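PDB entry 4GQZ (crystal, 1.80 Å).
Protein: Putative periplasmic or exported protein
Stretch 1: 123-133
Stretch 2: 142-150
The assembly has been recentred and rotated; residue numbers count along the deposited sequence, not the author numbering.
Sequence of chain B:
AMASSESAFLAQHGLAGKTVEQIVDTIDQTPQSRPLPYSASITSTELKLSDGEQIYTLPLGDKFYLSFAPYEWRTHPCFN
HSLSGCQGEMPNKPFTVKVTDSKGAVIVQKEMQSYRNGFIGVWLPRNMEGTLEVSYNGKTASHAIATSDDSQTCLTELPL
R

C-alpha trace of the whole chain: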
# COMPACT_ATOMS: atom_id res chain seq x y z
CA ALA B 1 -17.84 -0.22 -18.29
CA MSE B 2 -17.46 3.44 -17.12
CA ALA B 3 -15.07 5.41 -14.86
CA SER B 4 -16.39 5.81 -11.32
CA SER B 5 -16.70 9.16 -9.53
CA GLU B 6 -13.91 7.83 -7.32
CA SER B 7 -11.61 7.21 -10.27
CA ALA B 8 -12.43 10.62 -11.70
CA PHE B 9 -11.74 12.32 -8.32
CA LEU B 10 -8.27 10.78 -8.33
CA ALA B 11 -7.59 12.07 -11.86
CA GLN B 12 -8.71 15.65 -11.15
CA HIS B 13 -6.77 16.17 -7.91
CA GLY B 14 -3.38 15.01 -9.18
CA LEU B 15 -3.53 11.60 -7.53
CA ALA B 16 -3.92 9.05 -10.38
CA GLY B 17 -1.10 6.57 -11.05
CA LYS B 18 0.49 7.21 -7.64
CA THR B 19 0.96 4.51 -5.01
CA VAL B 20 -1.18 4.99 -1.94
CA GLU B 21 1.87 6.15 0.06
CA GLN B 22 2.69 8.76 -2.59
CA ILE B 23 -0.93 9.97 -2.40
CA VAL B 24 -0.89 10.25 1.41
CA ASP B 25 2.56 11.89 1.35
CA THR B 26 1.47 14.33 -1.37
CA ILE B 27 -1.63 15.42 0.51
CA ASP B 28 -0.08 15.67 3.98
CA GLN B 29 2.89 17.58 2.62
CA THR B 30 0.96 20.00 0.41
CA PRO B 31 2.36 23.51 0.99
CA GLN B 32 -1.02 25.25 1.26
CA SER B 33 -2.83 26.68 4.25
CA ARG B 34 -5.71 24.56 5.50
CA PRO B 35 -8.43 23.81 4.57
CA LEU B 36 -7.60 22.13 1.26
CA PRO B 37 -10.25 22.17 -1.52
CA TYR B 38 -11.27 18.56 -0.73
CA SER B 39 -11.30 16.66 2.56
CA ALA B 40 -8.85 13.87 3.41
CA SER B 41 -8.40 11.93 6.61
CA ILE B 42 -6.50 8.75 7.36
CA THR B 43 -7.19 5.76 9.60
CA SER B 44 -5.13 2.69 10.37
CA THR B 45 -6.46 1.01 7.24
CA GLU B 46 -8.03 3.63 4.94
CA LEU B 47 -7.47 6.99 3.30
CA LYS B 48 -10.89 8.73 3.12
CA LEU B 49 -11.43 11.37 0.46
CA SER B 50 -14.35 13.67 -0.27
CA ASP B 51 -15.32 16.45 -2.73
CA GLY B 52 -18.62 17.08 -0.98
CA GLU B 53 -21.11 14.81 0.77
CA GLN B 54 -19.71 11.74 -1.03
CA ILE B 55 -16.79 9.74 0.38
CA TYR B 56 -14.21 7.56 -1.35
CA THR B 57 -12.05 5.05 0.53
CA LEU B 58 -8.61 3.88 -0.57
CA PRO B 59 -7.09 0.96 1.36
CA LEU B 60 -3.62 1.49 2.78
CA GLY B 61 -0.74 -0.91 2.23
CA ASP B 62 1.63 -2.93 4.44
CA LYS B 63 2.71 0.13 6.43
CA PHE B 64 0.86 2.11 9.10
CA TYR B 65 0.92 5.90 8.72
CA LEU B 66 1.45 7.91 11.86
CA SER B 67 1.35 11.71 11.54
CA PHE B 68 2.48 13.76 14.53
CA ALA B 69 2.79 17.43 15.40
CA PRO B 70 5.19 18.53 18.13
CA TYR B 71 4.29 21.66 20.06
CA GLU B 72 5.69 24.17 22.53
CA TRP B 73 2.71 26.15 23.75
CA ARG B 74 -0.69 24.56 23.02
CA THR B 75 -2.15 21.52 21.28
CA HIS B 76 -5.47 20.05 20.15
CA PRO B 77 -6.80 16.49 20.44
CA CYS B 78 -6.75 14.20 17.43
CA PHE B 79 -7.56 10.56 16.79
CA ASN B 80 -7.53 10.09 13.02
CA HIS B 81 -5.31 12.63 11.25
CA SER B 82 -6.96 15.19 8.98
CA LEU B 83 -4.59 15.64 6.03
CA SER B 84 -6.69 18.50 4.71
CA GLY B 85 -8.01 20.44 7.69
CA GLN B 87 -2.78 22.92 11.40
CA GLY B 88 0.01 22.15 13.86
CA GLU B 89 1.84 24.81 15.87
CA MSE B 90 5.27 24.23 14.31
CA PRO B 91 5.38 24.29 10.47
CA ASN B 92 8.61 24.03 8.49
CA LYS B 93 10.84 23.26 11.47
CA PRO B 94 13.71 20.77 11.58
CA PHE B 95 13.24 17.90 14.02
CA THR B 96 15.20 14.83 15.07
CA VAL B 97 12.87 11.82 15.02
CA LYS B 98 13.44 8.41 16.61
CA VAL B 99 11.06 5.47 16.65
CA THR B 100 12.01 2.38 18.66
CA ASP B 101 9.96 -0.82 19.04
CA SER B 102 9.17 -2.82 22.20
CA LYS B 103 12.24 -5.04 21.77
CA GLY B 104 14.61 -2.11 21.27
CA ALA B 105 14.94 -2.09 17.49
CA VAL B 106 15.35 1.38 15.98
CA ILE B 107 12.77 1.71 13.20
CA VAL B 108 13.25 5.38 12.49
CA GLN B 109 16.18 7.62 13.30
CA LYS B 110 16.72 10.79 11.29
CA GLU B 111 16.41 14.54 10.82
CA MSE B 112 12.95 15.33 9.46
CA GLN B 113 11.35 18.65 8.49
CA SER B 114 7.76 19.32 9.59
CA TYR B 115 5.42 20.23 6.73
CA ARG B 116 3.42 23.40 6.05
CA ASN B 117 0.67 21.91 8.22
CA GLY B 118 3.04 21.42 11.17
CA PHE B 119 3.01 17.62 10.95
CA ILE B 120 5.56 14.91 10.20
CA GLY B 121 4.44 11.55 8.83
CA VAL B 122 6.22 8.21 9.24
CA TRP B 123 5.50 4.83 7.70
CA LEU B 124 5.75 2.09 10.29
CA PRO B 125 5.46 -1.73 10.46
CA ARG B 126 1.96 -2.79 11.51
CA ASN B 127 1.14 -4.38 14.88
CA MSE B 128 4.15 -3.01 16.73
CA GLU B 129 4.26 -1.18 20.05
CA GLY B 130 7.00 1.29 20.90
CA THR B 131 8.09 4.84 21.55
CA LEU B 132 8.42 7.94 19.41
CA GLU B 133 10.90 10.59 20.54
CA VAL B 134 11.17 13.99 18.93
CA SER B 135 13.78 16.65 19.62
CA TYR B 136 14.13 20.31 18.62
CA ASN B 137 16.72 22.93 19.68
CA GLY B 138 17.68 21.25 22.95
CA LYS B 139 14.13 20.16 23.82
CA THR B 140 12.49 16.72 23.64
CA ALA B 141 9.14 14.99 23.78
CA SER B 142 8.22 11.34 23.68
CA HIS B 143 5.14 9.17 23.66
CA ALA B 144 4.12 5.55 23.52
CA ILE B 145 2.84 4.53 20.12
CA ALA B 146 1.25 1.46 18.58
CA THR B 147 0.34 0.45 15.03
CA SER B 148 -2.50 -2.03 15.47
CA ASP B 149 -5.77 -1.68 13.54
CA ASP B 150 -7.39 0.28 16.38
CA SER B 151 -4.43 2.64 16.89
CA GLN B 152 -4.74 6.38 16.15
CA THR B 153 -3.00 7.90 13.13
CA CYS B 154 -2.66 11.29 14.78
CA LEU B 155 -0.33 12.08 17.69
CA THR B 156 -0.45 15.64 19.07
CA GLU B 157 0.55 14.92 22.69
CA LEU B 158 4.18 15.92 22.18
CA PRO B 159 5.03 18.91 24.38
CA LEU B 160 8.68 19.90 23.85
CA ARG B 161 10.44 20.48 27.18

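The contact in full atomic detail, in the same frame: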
# COMPACT_ATOMS: atom_id res chain seq x y z
N TRP B 123 6.10 6.09 8.09
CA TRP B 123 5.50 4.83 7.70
C TRP B 123 6.12 3.70 8.51
O TRP B 123 7.34 3.48 8.48
CB TRP B 123 5.72 4.60 6.20
CG TRP B 123 4.94 5.57 5.34
CD1 TRP B 123 5.40 6.74 4.77
CD2 TRP B 123 3.57 5.46 4.94
NE1 TRP B 123 4.40 7.34 4.05
CE2 TRP B 123 3.27 6.58 4.13
CE3 TRP B 123 2.57 4.52 5.20
CZ2 TRP B 123 2.00 6.78 3.59
CZ3 TRP B 123 1.31 4.71 4.65
CH2 TRP B 123 1.04 5.84 3.85
N LEU B 124 5.28 2.99 9.25
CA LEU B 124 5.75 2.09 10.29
C LEU B 124 5.21 0.67 10.07
O LEU B 124 4.12 0.50 9.51
CB LEU B 124 5.30 2.62 11.66
CG LEU B 124 5.82 3.99 12.11
CD1 LEU B 124 5.21 4.39 13.42
CD2 LEU B 124 7.34 3.96 12.25
N PRO B 125 5.97 -0.35 10.50
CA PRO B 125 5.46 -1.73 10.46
C PRO B 125 4.17 -1.81 11.26
O PRO B 125 4.03 -1.10 12.25
CB PRO B 125 6.55 -2.54 11.17
CG PRO B 125 7.77 -1.66 11.22
CD PRO B 125 7.28 -0.24 11.18
N ARG B 126 3.23 -2.64 10.81
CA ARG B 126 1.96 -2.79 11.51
C ARG B 126 2.10 -3.70 12.73
O ARG B 126 3.01 -4.51 12.81
CB ARG B 126 0.90 -3.35 10.56
CG ARG B 126 0.50 -2.37 9.47
CD ARG B 126 -0.56 -2.93 8.53
NE ARG B 126 -1.01 -1.91 7.58
CZ ARG B 126 -1.85 -0.92 7.88
NH1 ARG B 126 -2.34 -0.78 9.10
NH2 ARG B 126 -2.20 -0.06 6.94
N ASN B 127 1.18 -3.54 13.69
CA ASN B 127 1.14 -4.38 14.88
C ASN B 127 2.41 -4.34 15.72
O ASN B 127 2.79 -5.35 16.32
CB ASN B 127 0.78 -5.83 14.51
CG ASN B 127 -0.61 -5.92 13.91
OD1 ASN B 127 -1.57 -5.44 14.50
ND2 ASN B 127 -0.71 -6.52 12.74
N MSE B 128 3.06 -3.19 15.78
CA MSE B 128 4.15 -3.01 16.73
C MSE B 128 3.68 -2.10 17.86
O MSE B 128 2.66 -1.42 17.74
CB MSE B 128 5.40 -2.44 16.06
CG MSE B 128 5.19 -1.09 15.37
SE MSE B 128 6.76 0.13 15.43
CE MSE B 128 6.64 0.66 17.30
N GLU B 129 4.43 -2.11 18.96
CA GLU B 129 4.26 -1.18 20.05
C GLU B 129 5.64 -0.57 20.27
O GLU B 129 6.66 -1.24 20.07
CB GLU B 129 3.84 -1.92 21.33
CG GLU B 129 2.69 -2.88 21.14
CD GLU B 129 2.28 -3.56 22.43
OE1 GLU B 129 1.06 -3.54 22.75
OE2 GLU B 129 3.16 -4.13 23.12
N GLY B 130 5.70 0.69 20.67
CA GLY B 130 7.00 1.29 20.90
C GLY B 130 6.94 2.71 21.40
O GLY B 130 5.98 3.11 22.07
N THR B 131 7.97 3.47 21.06
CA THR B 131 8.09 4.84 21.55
C THR B 131 8.55 5.73 20.42
O THR B 131 9.43 5.35 19.65
CB THR B 131 9.09 4.95 22.72
OG1 THR B 131 8.67 4.10 23.79
CG2 THR B 131 9.20 6.39 23.24
N LEU B 132 7.94 6.90 20.32
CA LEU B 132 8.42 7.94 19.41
C LEU B 132 9.07 9.03 20.25
O LEU B 132 8.49 9.47 21.25
CB LEU B 132 7.26 8.54 18.62
CG LEU B 132 7.57 9.90 17.97
CD1 LEU B 132 8.57 9.74 16.85
CD2 LEU B 132 6.32 10.62 17.48
N GLU B 133 10.28 9.45 19.88
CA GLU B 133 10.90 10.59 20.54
C GLU B 133 11.19 11.63 19.49
O GLU B 133 11.62 11.31 18.38
CB GLU B 133 12.19 10.22 21.28
CG GLU B 133 12.82 11.43 21.99
CD GLU B 133 14.16 11.12 22.65
OE1 GLU B 133 14.64 9.98 22.50
OE2 GLU B 133 14.73 12.03 23.30
N SER B 142 8.39 12.71 24.12
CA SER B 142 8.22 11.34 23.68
C SER B 142 6.86 10.79 24.08
O SER B 142 6.19 11.32 24.97
CB SER B 142 9.36 10.44 24.19
OG SER B 142 9.27 10.24 25.58
N HIS B 143 6.46 9.72 23.42
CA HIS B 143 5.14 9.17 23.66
C HIS B 143 5.08 7.74 23.20
O HIS B 143 5.73 7.37 22.22
CB HIS B 143 4.11 9.99 22.89
CG HIS B 143 2.72 9.92 23.46
ND1 HIS B 143 1.90 8.82 23.28
CD2 HIS B 143 2.01 10.81 24.17
CE1 HIS B 143 0.74 9.04 23.87
NE2 HIS B 143 0.78 10.25 24.42
N ALA B 144 4.32 6.92 23.91
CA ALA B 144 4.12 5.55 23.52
C ALA B 144 3.32 5.56 22.24
O ALA B 144 2.45 6.41 22.05
CB ALA B 144 3.37 4.81 24.62
N ILE B 145 3.63 4.65 21.32
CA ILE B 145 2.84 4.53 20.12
C ILE B 145 2.54 3.07 19.85
O ILE B 145 3.19 2.17 20.40
CB ILE B 145 3.56 5.14 18.89
CG1 ILE B 145 4.85 4.38 18.59
CG2 ILE B 145 3.80 6.64 19.07
CD1 ILE B 145 5.41 4.65 17.20
N ALA B 146 1.54 2.82 19.02
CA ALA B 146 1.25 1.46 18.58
C ALA B 146 0.67 1.53 17.18
O ALA B 146 0.14 2.56 16.79
CB ALA B 146 0.30 0.77 19.55
N THR B 147 0.78 0.44 16.43
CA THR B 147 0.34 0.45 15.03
C THR B 147 -0.61 -0.71 14.72
O THR B 147 -0.55 -1.34 13.65
CB THR B 147 1.53 0.43 14.07
OG1 THR B 147 2.35 -0.70 14.37
CG2 THR B 147 2.37 1.70 14.21
N SER B 148 -1.48 -1.02 15.68
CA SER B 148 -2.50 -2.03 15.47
C SER B 148 -3.67 -1.40 14.71
O SER B 148 -3.68 -0.20 14.46
CB SER B 148 -2.96 -2.60 16.80
OG SER B 148 -3.92 -1.74 17.39
N ASP B 149 -4.65 -2.21 14.32
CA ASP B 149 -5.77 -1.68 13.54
C ASP B 149 -6.64 -0.67 14.29
O ASP B 149 -7.35 0.11 13.66
CB ASP B 149 -6.63 -2.80 12.96
CG ASP B 149 -5.93 -3.54 11.86
OD1 ASP B 149 -4.97 -2.99 11.29
OD2 ASP B 149 -6.34 -4.69 11.57
N ASP B 150 -6.60 -0.68 15.62
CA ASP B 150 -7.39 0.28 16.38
C ASP B 150 -6.56 1.47 16.88
O ASP B 150 -7.07 2.30 17.63
CB ASP B 150 -8.10 -0.42 17.55
CG ASP B 150 -7.15 -1.10 18.51
OD1 ASP B 150 -6.04 -1.49 18.08
OD2 ASP B 150 -7.50 -1.26 19.69
O HOH W 1 -2.34 -2.13 11.55
O HOH W 2 -4.26 -4.74 14.29

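Residues 129-133 and 142-146 run as neighbouring antiparallel strands, their N-to-C directions 146° apart. Two hydrogen-bonded pairs set the register. Gly130 N donates to Ile145 O and Ile145 N to Gly130 O, both at 2.9 Å; Leu132 N donates to His143 O and His143 N to Leu132 O, both at 3.0 Å. Thr131-Ala144, a non-hydrogen-bonded pair, lies between them, with Glu129-Ala146 and Glu133-Ser142 of the same kind at the ends; CA-H groups approach carbonyl oxygens here, as from Ser142 CA to Leu132 O (3.1 Å). The pairing extends past the strand through Thr147 N to Met128 O (3.0 Å) and Asn127 N to Thr147 O (2.8 Å).

Thr147, buried and pointing toward the first stretch, secures the segment 125-128. Its OG1 donates to Pro125 O (2.7 Å) and accepts from Met128 N (2.9 Å), so one hydroxyl satisfies two backbone groups, while its methyl CG2 packs against Leu124 CB (4.0 Å).

The side chains of Leu132 and Ile145 share one face of the sheet. Ile145 is the apolar centre: its CD1 meets Leu124 CD1 at 3.8 Å and the selenomethionine Met128 CE at 4.2 Å, and its CG2 lies 4.0 Å from Leu132 CB. Gly130 leaves room here, since a CB at that position would clash with Met128 CE. The other face carries Glu129, Thr131, Glu133, Ser142, Ala144 and Ala146, a mixture of polar and small residues suited to its greater exposure; Thr131 CG2 approaches Ser142 CB at 4.2 Å.

Beyond the strands, water adds to the direct bonds. One molecule accepts from Arg126 NH1 (2.8 Å) and donates to Thr147 O (2.9 Å) and Asp149 OD1 (2.8 Å), linking opposite charges that do not bond directly, with Arg126 NH1 and Asp149 OD1 4.1 Å apart. A second joins Asn127 OD1 (2.8 Å) to Asp149 N (2.6 Å). Altogether the contact buries 697 Å².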